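Local coordinates for NTF2 domain-containing protein (Chaetomium thermophilum, PDB 4X2H), which is of unknown function but carries an NTF2 domain, pairs with a chain of another protein and may act in nuclear transport, at residues E57-D60 and T61-K64; K23-A26 and S27-N31; E111-A114 and P115-V119; K9-V12 and E13-Y16. All coordinates share one frame; numbering follows the deposited sequence.

Interaction 1 of 4, residues E57-D60 and T61-K64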
ATOM      1  N   GLU B  57     -15.769  -1.709 -13.533  1.00 12.44           N
ATOM      2  CA  GLU B  57     -16.308  -1.095 -14.743  1.00 18.29           C
ATOM      3  C   GLU B  57     -16.616   0.381 -14.523  1.00 18.10           C
ATOM      4  O   GLU B  57     -16.368   1.213 -15.399  1.00 18.31           O
ATOM      5  CB  GLU B  57     -17.574  -1.825 -15.203  1.00 21.23           C
ATOM      6  CG  GLU B  57     -17.314  -3.153 -15.916  1.00 23.42           C
ATOM      7  CD  GLU B  57     -16.907  -4.276 -14.976  1.00 27.91           C
ATOM      8  OE1 GLU B  57     -16.443  -5.321 -15.481  1.00 30.33           O
ATOM      9  OE2 GLU B  57     -17.055  -4.131 -13.742  1.00 22.83           O
ATOM     10  N   GLU B  58     -17.159   0.708 -13.354  1.00 16.15           N
ATOM     11  CA  GLU B  58     -17.471   2.096 -13.037  1.00 12.65           C
ATOM     12  C   GLU B  58     -16.186   2.905 -12.888  1.00 15.08           C
ATOM     13  O   GLU B  58     -16.107   4.052 -13.332  1.00 17.30           O
ATOM     14  CB  GLU B  58     -18.314   2.195 -11.763  1.00 19.10           C
ATOM     15  CG  GLU B  58     -18.706   3.625 -11.415  1.00 25.87           C
ATOM     16  CD  GLU B  58     -19.634   3.718 -10.220  1.00 33.32           C
ATOM     17  OE1 GLU B  58     -19.842   4.847  -9.725  1.00 34.85           O
ATOM     18  OE2 GLU B  58     -20.157   2.672  -9.775  1.00 32.82           O
ATOM     19  N   TRP B  59     -15.179   2.302 -12.267  1.00 14.30           N
ATOM     20  CA  TRP B  59     -13.870   2.932 -12.132  1.00 12.39           C
ATOM     21  C   TRP B  59     -13.280   3.247 -13.506  1.00 14.49           C
ATOM     22  O   TRP B  59     -12.731   4.326 -13.710  1.00 10.86           O
ATOM     23  CB  TRP B  59     -12.946   2.023 -11.315  1.00 15.15           C
ATOM     24  CG  TRP B  59     -11.483   2.391 -11.287  1.00 12.41           C
ATOM     25  CD1 TRP B  59     -10.431   1.536 -11.457  1.00 14.44           C
ATOM     26  CD2 TRP B  59     -10.909   3.687 -11.059  1.00 12.55           C
ATOM     27  NE1 TRP B  59      -9.244   2.213 -11.352  1.00 15.76           N
ATOM     28  CE2 TRP B  59      -9.508   3.536 -11.106  1.00 11.34           C
ATOM     29  CE3 TRP B  59     -11.441   4.957 -10.817  1.00 14.53           C
ATOM     30  CZ2 TRP B  59      -8.635   4.605 -10.929  1.00 14.71           C
ATOM     31  CZ3 TRP B  59     -10.571   6.021 -10.649  1.00 14.45           C
ATOM     32  CH2 TRP B  59      -9.185   5.836 -10.696  1.00 12.97           C
ATOM     33  N   ASP B  60     -13.411   2.323 -14.456  1.00 18.13           N
ATOM     34  CA  ASP B  60     -12.969   2.585 -15.827  1.00 18.42           C
ATOM     35  C   ASP B  60     -13.707   3.790 -16.422  1.00 17.55           C
ATOM     36  O   ASP B  60     -13.118   4.607 -17.140  1.00 15.68           O
ATOM     37  CB  ASP B  60     -13.179   1.351 -16.712  1.00 21.13           C
ATOM     38  CG  ASP B  60     -11.979   0.407 -16.706  1.00 23.59           C
ATOM     39  OD1 ASP B  60     -10.830   0.892 -16.631  1.00 21.94           O
ATOM     40  OD2 ASP B  60     -12.185  -0.825 -16.788  1.00 18.83           O
ATOM     41  N   THR B  61     -14.994   3.910 -16.111  1.00 19.06           N
ATOM     42  CA  THR B  61     -15.794   5.022 -16.620  1.00 18.17           C
ATOM     43  C   THR B  61     -15.349   6.342 -15.994  1.00 18.82           C
ATOM     44  O   THR B  61     -15.281   7.372 -16.669  1.00 15.04           O
ATOM     45  CB  THR B  61     -17.293   4.797 -16.353  1.00 21.53           C
ATOM     46  OG1 THR B  61     -17.728   3.634 -17.064  1.00 22.97           O
ATOM     47  CG2 THR B  61     -18.123   5.994 -16.806  1.00 21.26           C
ATOM     48  N   MET B  62     -15.040   6.305 -14.702  1.00 17.48           N
ATOM     49  CA  MET B  62     -14.569   7.489 -13.994  1.00 15.83           C
ATOM     50  C   MET B  62     -13.241   7.978 -14.571  1.00 16.50           C
ATOM     51  O   MET B  62     -13.012   9.186 -14.690  1.00 14.48           O
ATOM     52  CB  MET B  62     -14.430   7.189 -12.501  1.00 15.78           C
ATOM     53  CG  MET B  62     -15.766   6.941 -11.815  1.00 19.98           C
ATOM     54  SD  MET B  62     -15.620   6.204 -10.176  1.00 19.75           S
ATOM     55  CE  MET B  62     -14.803   7.513  -9.276  1.00 22.82           C
ATOM     56  N   LEU B  63     -12.371   7.040 -14.932  1.00 14.21           N
ATOM     57  CA  LEU B  63     -11.097   7.388 -15.551  1.00 17.99           C
ATOM     58  C   LEU B  63     -11.328   8.071 -16.896  1.00 20.80           C
ATOM     59  O   LEU B  63     -10.661   9.050 -17.226  1.00 18.35           O
ATOM     60  CB  LEU B  63     -10.225   6.145 -15.729  1.00 19.05           C
ATOM     61  CG  LEU B  63      -9.548   5.620 -14.460  1.00 16.41           C
ATOM     62  CD1 LEU B  63      -8.977   4.232 -14.711  1.00 20.44           C
ATOM     63  CD2 LEU B  63      -8.456   6.577 -13.988  1.00 18.49           C
ATOM     64  N   LYS B  64     -12.278   7.548 -17.666  1.00 19.21           N
ATOM     65  CA  LYS B  64     -12.659   8.164 -18.936  1.00 19.52           C
ATOM     66  C   LYS B  64     -13.155   9.588 -18.729  1.00 17.66           C
ATOM     67  O   LYS B  64     -12.764  10.507 -19.456  1.00 20.28           O
ATOM     68  CB  LYS B  64     -13.743   7.345 -19.636  1.00 21.74           C
ATOM     69  CG  LYS B  64     -13.235   6.102 -20.342  1.00 29.47           C
ATOM     70  CD  LYS B  64     -14.364   5.386 -21.070  1.00 38.92           C
ATOM     71  CE  LYS B  64     -14.693   4.059 -20.412  1.00 47.93           C
ATOM     72  NZ  LYS B  64     -15.944   3.457 -20.954  1.00 53.69           N
TER
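E57 O is gripped twice by T61. T61 N donates to E57 O over 3.1 Å, and T61 OG1 reaches the same E57 O at 3.2 Å from the opposite face of the carbonyl plane. The backbone bond is one of four successive i to i+4 alpha-helical bonds in helix 56-66 of this NTF2 domain. T61 OG1 stands anti to the carbonyl carbon (chi1 -63°), which turns the hydroxyl back to the preceding turn. M62 N to E58 O is a shorter bond, 2.8 Å. On the apolar side L63 covers the indole of W59. L63 CG sits 3.7 Å from the centroid of the W59 six-membered ring, 9° off its normal, a CH-pi contact. M62 CB meets W59 CE3 obliquely at 4.1 Å. W59 NE1 donates to Y15 OH, and W59 and M62 also pack on apolar side chains of the partner protein's chain. With an alanine in place of W59, Y15 OH would probably lose this donor and a gap would be likely to open beside L63. D60 OD1 accepts from V25 N, and E58 forms a salt bridge with R51. L63 CD2 lies over the indole at W59 CH2, 3.5 Å away.

Interaction 2 of 4, residues K23-A26 and S27-N31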
ATOM      1  N   LYS B  23      -7.021   2.473 -21.997  1.00 16.64           N
ATOM      2  CA  LYS B  23      -7.560   1.119 -22.048  1.00 16.81           C
ATOM      3  C   LYS B  23      -8.127   0.743 -20.682  1.00 20.54           C
ATOM      4  O   LYS B  23      -7.741   1.324 -19.671  1.00 15.99           O
ATOM      5  CB  LYS B  23      -6.475   0.137 -22.480  1.00 18.51           C
ATOM      6  CG  LYS B  23      -6.055   0.303 -23.934  1.00 21.66           C
ATOM      7  CD  LYS B  23      -4.781  -0.462 -24.241  1.00 28.06           C
ATOM      8  CE  LYS B  23      -4.378  -0.298 -25.700  1.00 34.38           C
ATOM      9  NZ  LYS B  23      -2.993  -0.784 -25.943  1.00 38.42           N
ATOM     10  N   PRO B  24      -9.054  -0.225 -20.645  1.00 20.19           N
ATOM     11  CA  PRO B  24      -9.690  -0.596 -19.374  1.00 20.98           C
ATOM     12  C   PRO B  24      -8.793  -1.431 -18.463  1.00 18.06           C
ATOM     13  O   PRO B  24      -7.975  -2.213 -18.953  1.00 15.61           O
ATOM     14  CB  PRO B  24     -10.911  -1.405 -19.819  1.00 23.78           C
ATOM     15  CG  PRO B  24     -10.517  -1.980 -21.129  1.00 22.48           C
ATOM     16  CD  PRO B  24      -9.631  -0.959 -21.786  1.00 23.65           C
ATOM     17  N   VAL B  25      -8.952  -1.263 -17.152  1.00 17.61           N
ATOM     18  CA  VAL B  25      -8.207  -2.059 -16.177  1.00 18.13           C
ATOM     19  C   VAL B  25      -9.106  -3.051 -15.435  1.00 15.82           C
ATOM     20  O   VAL B  25      -8.638  -3.764 -14.554  1.00 13.80           O
ATOM     21  CB  VAL B  25      -7.488  -1.164 -15.139  1.00 15.08           C
ATOM     22  CG1 VAL B  25      -6.387  -0.355 -15.806  1.00 19.39           C
ATOM     23  CG2 VAL B  25      -8.474  -0.247 -14.424  1.00 16.73           C
ATOM     24  N   ALA B  26     -10.383  -3.111 -15.804  1.00 17.29           N
ATOM     25  CA  ALA B  26     -11.348  -3.953 -15.092  1.00 16.46           C
ATOM     26  C   ALA B  26     -10.960  -5.434 -15.103  1.00 17.06           C
ATOM     27  O   ALA B  26     -11.287  -6.178 -14.174  1.00 16.20           O
ATOM     28  CB  ALA B  26     -12.737  -3.774 -15.688  1.00 18.98           C
ATOM     29  N   SER B  27     -10.259  -5.863 -16.146  1.00 15.55           N
ATOM     30  CA  SER B  27      -9.853  -7.260 -16.257  1.00 16.04           C
ATOM     31  C   SER B  27      -8.796  -7.625 -15.212  1.00 15.52           C
ATOM     32  O   SER B  27      -8.508  -8.806 -15.000  1.00 16.47           O
ATOM     33  CB  SER B  27      -9.320  -7.556 -17.659  1.00 18.82           C
ATOM     34  OG  SER B  27      -8.044  -6.978 -17.854  1.00 19.78           O
ATOM     35  N   GLY B  28      -8.232  -6.615 -14.556  1.00 16.11           N
ATOM     36  CA  GLY B  28      -7.227  -6.836 -13.529  1.00 14.36           C
ATOM     37  C   GLY B  28      -7.804  -7.050 -12.137  1.00 10.84           C
ATOM     38  O   GLY B  28      -7.058  -7.240 -11.178  1.00 10.59           O
ATOM     39  N   TYR B  29      -9.131  -7.019 -12.028  1.00 14.85           N
ATOM     40  CA  TYR B  29      -9.817  -7.182 -10.741  1.00  8.82           C
ATOM     41  C   TYR B  29     -10.425  -8.574 -10.595  1.00 13.06           C
ATOM     42  O   TYR B  29     -10.648  -9.265 -11.588  1.00 15.27           O
ATOM     43  CB  TYR B  29     -10.907  -6.126 -10.589  1.00 13.53           C
ATOM     44  CG  TYR B  29     -10.370  -4.724 -10.457  1.00 12.72           C
ATOM     45  CD1 TYR B  29      -9.900  -4.034 -11.568  1.00 12.96           C
ATOM     46  CD2 TYR B  29     -10.323  -4.088  -9.223  1.00 10.89           C
ATOM     47  CE1 TYR B  29      -9.410  -2.757 -11.458  1.00 14.16           C
ATOM     48  CE2 TYR B  29      -9.830  -2.798  -9.106  1.00 10.84           C
ATOM     49  CZ  TYR B  29      -9.370  -2.146 -10.228  1.00 14.04           C
ATOM     50  OH  TYR B  29      -8.879  -0.871 -10.128  1.00 13.95           O
ATOM     51  N   VAL B  30     -10.709  -8.977  -9.357  1.00 12.77           N
ATOM     52  CA  VAL B  30     -11.235 -10.316  -9.100  1.00 13.45           C
ATOM     53  C   VAL B  30     -12.647 -10.512  -9.646  1.00 13.59           C
ATOM     54  O   VAL B  30     -13.044 -11.641  -9.923  1.00 14.51           O
ATOM     55  CB  VAL B  30     -11.256 -10.649  -7.587  1.00 13.50           C
ATOM     56  CG1 VAL B  30      -9.832 -10.761  -7.039  1.00 16.01           C
ATOM     57  CG2 VAL B  30     -12.102  -9.632  -6.810  1.00 14.15           C
ATOM     58  N   ASN B  31     -13.395  -9.424  -9.810  1.00 11.29           N
ATOM     59  CA  ASN B  31     -14.813  -9.514 -10.168  1.00 15.97           C
ATOM     60  C   ASN B  31     -15.086 -10.360 -11.408  1.00 19.58           C
ATOM     61  O   ASN B  31     -16.028 -11.152 -11.427  1.00 25.25           O
ATOM     62  CB  ASN B  31     -15.402  -8.119 -10.393  1.00 17.02           C
ATOM     63  CG  ASN B  31     -15.314  -7.247  -9.166  1.00 17.62           C
ATOM     64  OD1 ASN B  31     -14.273  -7.185  -8.511  1.00 15.83           O
ATOM     65  ND2 ASN B  31     -16.413  -6.569  -8.839  1.00 18.84           N
TER
HETATM   66  O   HOH W   1      -9.171  -4.632 -18.655  1.00 21.85           O
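V25 O is packed tightly between G28 and the ring of Y29. G28 N donates to V25 O over 2.9 Å. The Y29 ring turns its edge to the same oxygen, with Y29 CD1 3.3 Å from V25 O. The Y29 ring takes this place because its CG lies anti to the carbonyl carbon (chi1 -67°), folding the ring back over the turn. Y29 CE1 also meets V25 CG2 at 4.0 Å, an apolar touch between side chains that slant across each other. A second bond follows one residue on, from Y29 N to A26 O at 3.2 Å. Two successive i to i+3 bonds make this a short 3-10 turn, set in the connection between helix 3-20 and helix 34-39 of the NTF2 domain. Beyond the turn, Y29 OH is hydrogen-bonded to H178 ND1, and G28 and V30 make backbone bonds to I175 of strand 173-182. The other side is loose and wet. S27 is exposed there, and a water accepts from S27 N at 3.0 Å. The same water gives a weak bond to P24 O.

Interaction 3 of 4, residues E111-A114 and P115-V119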
ATOM      1  N   GLU B 111      -0.954 -28.294  -2.779  1.00 25.40           N
ATOM      2  CA  GLU B 111      -0.020 -29.404  -2.617  1.00 29.53           C
ATOM      3  C   GLU B 111       1.349 -29.098  -3.222  1.00 27.70           C
ATOM      4  O   GLU B 111       2.379 -29.412  -2.625  1.00 31.46           O
ATOM      5  CB  GLU B 111      -0.579 -30.683  -3.252  1.00 33.59           C
ATOM      6  CG  GLU B 111       0.306 -31.909  -3.030  1.00 40.01           C
ATOM      7  CD  GLU B 111      -0.216 -33.162  -3.714  1.00 43.40           C
ATOM      8  OE1 GLU B 111      -0.340 -33.161  -4.959  1.00 40.95           O
ATOM      9  OE2 GLU B 111      -0.500 -34.152  -3.005  1.00 46.28           O
ATOM     10  N   GLN B 112       1.362 -28.491  -4.405  1.00 26.34           N
ATOM     11  CA  GLN B 112       2.608 -28.304  -5.151  1.00 32.92           C
ATOM     12  C   GLN B 112       3.412 -27.086  -4.720  1.00 29.54           C
ATOM     13  O   GLN B 112       4.625 -27.040  -4.928  1.00 27.78           O
ATOM     14  CB  GLN B 112       2.318 -28.201  -6.647  1.00 43.72           C
ATOM     15  CG  GLN B 112       2.235 -29.549  -7.334  1.00 56.85           C
ATOM     16  CD  GLN B 112       1.122 -29.621  -8.353  1.00 67.55           C
ATOM     17  OE1 GLN B 112       0.945 -28.713  -9.167  1.00 70.05           O
ATOM     18  NE2 GLN B 112       0.358 -30.703  -8.311  1.00 72.99           N
ATOM     19  N   HIS B 113       2.744 -26.105  -4.124  1.00 25.70           N
ATOM     20  CA  HIS B 113       3.410 -24.863  -3.751  1.00 25.86           C
ATOM     21  C   HIS B 113       3.272 -24.562  -2.273  1.00 24.39           C
ATOM     22  O   HIS B 113       2.214 -24.151  -1.800  1.00 25.31           O
ATOM     23  CB  HIS B 113       2.866 -23.713  -4.591  1.00 26.70           C
ATOM     24  CG  HIS B 113       3.085 -23.905  -6.056  1.00 28.27           C
ATOM     25  ND1 HIS B 113       4.342 -23.900  -6.622  1.00 30.87           N
ATOM     26  CD2 HIS B 113       2.218 -24.139  -7.067  1.00 30.06           C
ATOM     27  CE1 HIS B 113       4.238 -24.110  -7.920  1.00 32.94           C
ATOM     28  NE2 HIS B 113       2.959 -24.259  -8.217  1.00 32.90           N
ATOM     29  N   ALA B 114       4.364 -24.781  -1.551  1.00 21.60           N
ATOM     30  CA  ALA B 114       4.433 -24.437  -0.146  1.00 22.77           C
ATOM     31  C   ALA B 114       4.460 -22.921  -0.028  1.00 25.50           C
ATOM     32  O   ALA B 114       4.707 -22.227  -1.014  1.00 25.36           O
ATOM     33  CB  ALA B 114       5.661 -25.050   0.500  1.00 23.37           C
ATOM     34  N   PRO B 115       4.199 -22.398   1.177  1.00 26.74           N
ATOM     35  CA  PRO B 115       4.227 -20.943   1.366  1.00 29.92           C
ATOM     36  C   PRO B 115       5.577 -20.301   1.026  1.00 32.68           C
ATOM     37  O   PRO B 115       5.643 -19.084   0.850  1.00 32.04           O
ATOM     38  CB  PRO B 115       3.903 -20.784   2.853  1.00 29.30           C
ATOM     39  CG  PRO B 115       3.102 -21.995   3.189  1.00 28.07           C
ATOM     40  CD  PRO B 115       3.690 -23.100   2.368  1.00 28.37           C
ATOM     41  N   THR B 116       6.631 -21.108   0.928  1.00 34.44           N
ATOM     42  CA  THR B 116       7.967 -20.594   0.628  1.00 38.08           C
ATOM     43  C   THR B 116       8.282 -20.574  -0.874  1.00 38.44           C
ATOM     44  O   THR B 116       9.362 -20.139  -1.277  1.00 39.34           O
ATOM     45  CB  THR B 116       9.054 -21.423   1.344  1.00 39.09           C
ATOM     46  OG1 THR B 116       8.870 -22.815   1.055  1.00 39.79           O
ATOM     47  CG2 THR B 116       8.990 -21.208   2.851  1.00 38.10           C
ATOM     48  N   ASP B 117       7.342 -21.030  -1.698  1.00 36.30           N
ATOM     49  CA  ASP B 117       7.562 -21.114  -3.144  1.00 36.20           C
ATOM     50  C   ASP B 117       7.274 -19.803  -3.875  1.00 29.68           C
ATOM     51  O   ASP B 117       7.597 -19.669  -5.054  1.00 27.04           O
ATOM     52  CB  ASP B 117       6.702 -22.226  -3.751  1.00 43.50           C
ATOM     53  CG  ASP B 117       7.347 -23.598  -3.641  1.00 50.39           C
ATOM     54  OD1 ASP B 117       8.400 -23.725  -2.982  1.00 51.26           O
ATOM     55  OD2 ASP B 117       6.792 -24.558  -4.214  1.00 53.51           O
ATOM     56  N   GLY B 118       6.660 -18.848  -3.186  1.00 26.39           N
ATOM     57  CA  GLY B 118       6.392 -17.546  -3.771  1.00 23.79           C
ATOM     58  C   GLY B 118       5.385 -17.561  -4.906  1.00 21.62           C
ATOM     59  O   GLY B 118       5.527 -16.810  -5.871  1.00 24.42           O
ATOM     60  N   VAL B 119       4.364 -18.403  -4.789  1.00 15.17           N
ATOM     61  CA  VAL B 119       3.315 -18.486  -5.803  1.00 14.20           C
ATOM     62  C   VAL B 119       1.959 -18.101  -5.208  1.00 16.80           C
ATOM     63  O   VAL B 119       1.255 -17.252  -5.753  1.00 18.88           O
ATOM     64  CB  VAL B 119       3.250 -19.906  -6.415  1.00 18.25           C
ATOM     65  CG1 VAL B 119       2.023 -20.074  -7.313  1.00 22.32           C
ATOM     66  CG2 VAL B 119       4.524 -20.187  -7.203  1.00 18.26           C
TER
HETATM   67  O   HOH W   2       3.590 -20.305  -2.701  1.00 18.28           O
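H113 meets D117 and V119 across a tight bend on the protein surface. A type I beta turn from A114 to D117 follows the end of helix 107-112, and H113 is the first residue to leave helical geometry. The turn closes through D117 N, which donates to A114 O over 3.0 Å.

The H113 side chain can be followed outward. H113 CB lies 4.0 Å from D117 OD2. CG stands anti to the carbonyl carbon (chi1 -61°), and here the ring begins to pass under V119, with H113 CG 4.0 Å from V119 CB. H113 ND1 gives D117 OD2 a weak hydrogen bond of 3.5 Å at the ring edge. The carboxylate does not lie flat with the imidazole; the two planes are 74° apart. V119 CG2 sits over one ring face, 3.8 Å from H113 ND1, in a CH-pi contact that extends to CE1. The other methyl, V119 CG1, lies near H113 CD2. Q112 CB borders the opposite face. At the tip H113 NE2 is hydrogen-bonded to E163 OE2. Carboxylates at both ring nitrogens would tend to favour a protonated imidazole.

The chain then swings back through G118, whose phi is positive. H113 O is hydrogen-bonded to R120 NE, and V119 O to Y173 OH. One water bridges the bend: it donates to A114 O at 2.8 Å and accepts from V119 N at 2.9 Å.

Interaction 4 of 4, residues K9-V12 and E13-Y16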
ATOM      1  N   LYS B   9       6.066  -5.650 -10.052  1.00 14.61           N
ATOM      2  CA  LYS B   9       6.602  -4.886 -11.173  1.00 17.35           C
ATOM      3  C   LYS B   9       5.754  -5.104 -12.421  1.00 16.90           C
ATOM      4  O   LYS B   9       5.414  -4.161 -13.135  1.00 20.12           O
ATOM      5  CB  LYS B   9       8.053  -5.282 -11.438  1.00 25.37           C
ATOM      6  CG  LYS B   9       8.703  -4.550 -12.605  1.00 34.46           C
ATOM      7  CD  LYS B   9      10.143  -5.000 -12.798  1.00 44.00           C
ATOM      8  CE  LYS B   9      10.762  -4.386 -14.042  1.00 52.61           C
ATOM      9  NZ  LYS B   9      12.199  -4.753 -14.183  1.00 57.54           N
ATOM     10  N   SER B  10       5.409  -6.360 -12.668  1.00 12.94           N
ATOM     11  CA  SER B  10       4.603  -6.718 -13.824  1.00 17.41           C
ATOM     12  C   SER B  10       3.210  -6.092 -13.737  1.00 16.68           C
ATOM     13  O   SER B  10       2.687  -5.587 -14.730  1.00 18.55           O
ATOM     14  CB  SER B  10       4.502  -8.241 -13.943  1.00 21.84           C
ATOM     15  OG  SER B  10       3.639  -8.609 -15.001  1.00 27.38           O
ATOM     16  N   PHE B  11       2.613  -6.116 -12.547  1.00 15.39           N
ATOM     17  CA  PHE B  11       1.289  -5.545 -12.368  1.00 13.63           C
ATOM     18  C   PHE B  11       1.311  -4.034 -12.549  1.00 13.84           C
ATOM     19  O   PHE B  11       0.462  -3.475 -13.240  1.00 12.94           O
ATOM     20  CB  PHE B  11       0.714  -5.875 -10.987  1.00 14.77           C
ATOM     21  CG  PHE B  11      -0.508  -5.072 -10.655  1.00 15.01           C
ATOM     22  CD1 PHE B  11      -1.749  -5.466 -11.112  1.00 13.94           C
ATOM     23  CD2 PHE B  11      -0.407  -3.894  -9.928  1.00 14.64           C
ATOM     24  CE1 PHE B  11      -2.877  -4.720 -10.823  1.00 18.17           C
ATOM     25  CE2 PHE B  11      -1.528  -3.139  -9.643  1.00 16.55           C
ATOM     26  CZ  PHE B  11      -2.760  -3.547 -10.092  1.00 17.04           C
ATOM     27  N   VAL B  12       2.276  -3.377 -11.914  1.00 11.09           N
ATOM     28  CA  VAL B  12       2.359  -1.922 -11.972  1.00 14.03           C
ATOM     29  C   VAL B  12       2.568  -1.465 -13.411  1.00 15.24           C
ATOM     30  O   VAL B  12       1.936  -0.513 -13.873  1.00 18.95           O
ATOM     31  CB  VAL B  12       3.499  -1.387 -11.076  1.00 11.68           C
ATOM     32  CG1 VAL B  12       3.761   0.100 -11.343  1.00 10.42           C
ATOM     33  CG2 VAL B  12       3.159  -1.600  -9.610  1.00 13.48           C
ATOM     34  N   GLU B  13       3.453  -2.152 -14.124  1.00 15.28           N
ATOM     35  CA  GLU B  13       3.741  -1.793 -15.504  1.00 19.99           C
ATOM     36  C   GLU B  13       2.480  -1.946 -16.346  1.00 19.27           C
ATOM     37  O   GLU B  13       2.175  -1.096 -17.173  1.00 17.69           O
ATOM     38  CB  GLU B  13       4.877  -2.655 -16.061  1.00 30.89           C
ATOM     39  CG  GLU B  13       5.430  -2.175 -17.395  1.00 48.07           C
ATOM     40  CD  GLU B  13       6.633  -2.983 -17.855  1.00 65.70           C
ATOM     41  OE1 GLU B  13       7.343  -3.541 -16.992  1.00 72.65           O
ATOM     42  OE2 GLU B  13       6.869  -3.059 -19.080  1.00 71.35           O
ATOM     43  N   TRP B  14       1.733  -3.020 -16.110  1.00 15.62           N
ATOM     44  CA  TRP B  14       0.516  -3.275 -16.872  1.00 15.04           C
ATOM     45  C   TRP B  14      -0.574  -2.251 -16.566  1.00 14.49           C
ATOM     46  O   TRP B  14      -1.137  -1.643 -17.471  1.00 15.78           O
ATOM     47  CB  TRP B  14      -0.025  -4.680 -16.589  1.00 14.10           C
ATOM     48  CG  TRP B  14      -1.378  -4.887 -17.206  1.00 16.74           C
ATOM     49  CD1 TRP B  14      -1.643  -5.174 -18.511  1.00 18.61           C
ATOM     50  CD2 TRP B  14      -2.649  -4.804 -16.548  1.00 15.67           C
ATOM     51  NE1 TRP B  14      -2.998  -5.270 -18.709  1.00 18.10           N
ATOM     52  CE2 TRP B  14      -3.638  -5.048 -17.520  1.00 14.23           C
ATOM     53  CE3 TRP B  14      -3.046  -4.536 -15.234  1.00 20.38           C
ATOM     54  CZ2 TRP B  14      -4.996  -5.038 -17.222  1.00 17.20           C
ATOM     55  CZ3 TRP B  14      -4.400  -4.528 -14.937  1.00 17.10           C
ATOM     56  CH2 TRP B  14      -5.358  -4.774 -15.928  1.00 16.66           C
ATOM     57  N   TYR B  15      -0.864  -2.080 -15.281  1.00 16.30           N
ATOM     58  CA  TYR B  15      -1.992  -1.278 -14.825  1.00 11.56           C
ATOM     59  C   TYR B  15      -1.919   0.177 -15.308  1.00 10.50           C
ATOM     60  O   TYR B  15      -2.863   0.700 -15.901  1.00 10.93           O
ATOM     61  CB  TYR B  15      -2.061  -1.331 -13.294  1.00 12.06           C
ATOM     62  CG  TYR B  15      -3.201  -0.547 -12.698  1.00 13.53           C
ATOM     63  CD1 TYR B  15      -4.446  -1.130 -12.497  1.00 12.64           C
ATOM     64  CD2 TYR B  15      -3.037   0.781 -12.331  1.00 13.76           C
ATOM     65  CE1 TYR B  15      -5.494  -0.408 -11.955  1.00 14.94           C
ATOM     66  CE2 TYR B  15      -4.072   1.505 -11.785  1.00 18.13           C
ATOM     67  CZ  TYR B  15      -5.301   0.910 -11.603  1.00 18.94           C
ATOM     68  OH  TYR B  15      -6.332   1.640 -11.058  1.00 20.81           O
ATOM     69  N   TYR B  16      -0.795   0.830 -15.070  1.00 10.78           N
ATOM     70  CA  TYR B  16      -0.680   2.235 -15.435  1.00 12.09           C
ATOM     71  C   TYR B  16      -0.456   2.419 -16.937  1.00 12.35           C
ATOM     72  O   TYR B  16      -0.739   3.482 -17.480  1.00 17.36           O
ATOM     73  CB  TYR B  16       0.421   2.887 -14.598  1.00 15.90           C
ATOM     74  CG  TYR B  16       0.043   2.894 -13.128  1.00 13.92           C
ATOM     75  CD1 TYR B  16      -0.835   3.843 -12.621  1.00 13.81           C
ATOM     76  CD2 TYR B  16       0.521   1.920 -12.262  1.00 16.48           C
ATOM     77  CE1 TYR B  16      -1.203   3.836 -11.285  1.00 12.76           C
ATOM     78  CE2 TYR B  16       0.157   1.902 -10.935  1.00 15.66           C
ATOM     79  CZ  TYR B  16      -0.702   2.859 -10.447  1.00 12.85           C
ATOM     80  OH  TYR B  16      -1.062   2.828  -9.118  1.00 14.58           O
TER
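F11 and Y15 form the apolar centre, one helical turn apart and pointing the same way. Y15 CB lies over one face of the F11 ring, 4.2 Å from its centroid, a CH-pi contact. The two rings are near parallel, 28° apart, but slid so far that they barely overlap. F11 CZ meets Y15 CD1 at 3.8 Å. The F11 CG lies anti to its own N (chi1 168°), which swings the ring forward along the helix to Y15.

V12 and Y16 make the next pair. V12 CG1 touches Y16 CD2 at 3.8 Å. V12 O lies in the plane of the Y16 ring at its edge, 3.2 Å from Y16 CD2, while Y16 N donates to V12 O. The other end of Y16 is polar, with OH hydrogen-bonded to D151 OD2. A leucine in place of Y16 would probably leave D151 OD2 without this hydroxyl and V12 CG1 with less cover.

Farther out, E13 N donates to K9 O over 3.0 Å. The charged ends of K9 and E13 stay apart, with K9 NZ 5.7 Å from E13 OE1.

All this lies on helix 3-20, which packs on the sheet of the NTF2 domain. V12 faces V89 and F92 of strand 83-96 and V127 of strand 122-135. F11 and Y15 each set their rings edge-to-face with F153 of strand 145-157.

Overall arrangement
Along the chain the order is interaction 4, 2, 1, then 3. The first three form one connected group. Helix 3-20 carries interaction 4, the following loop carries interaction 2, and helix 56-66 carries interaction 1. Centres of 4 and 2 are 12 Å apart, and those of 2 and 1 are 10 Å apart. W14 packs on S27 and G28, and D60 holds the backbone of V25, so the loop touches both helices. Two helices and the loop after the first thus pack together beside the mixed sheet of the NTF2 domain. Interaction 3 stands apart near the surface, with nearest atoms about 12 Å from interaction 4 and about 23 Å from interaction 1. Of the four, interaction 1 meets the partner protein's chain.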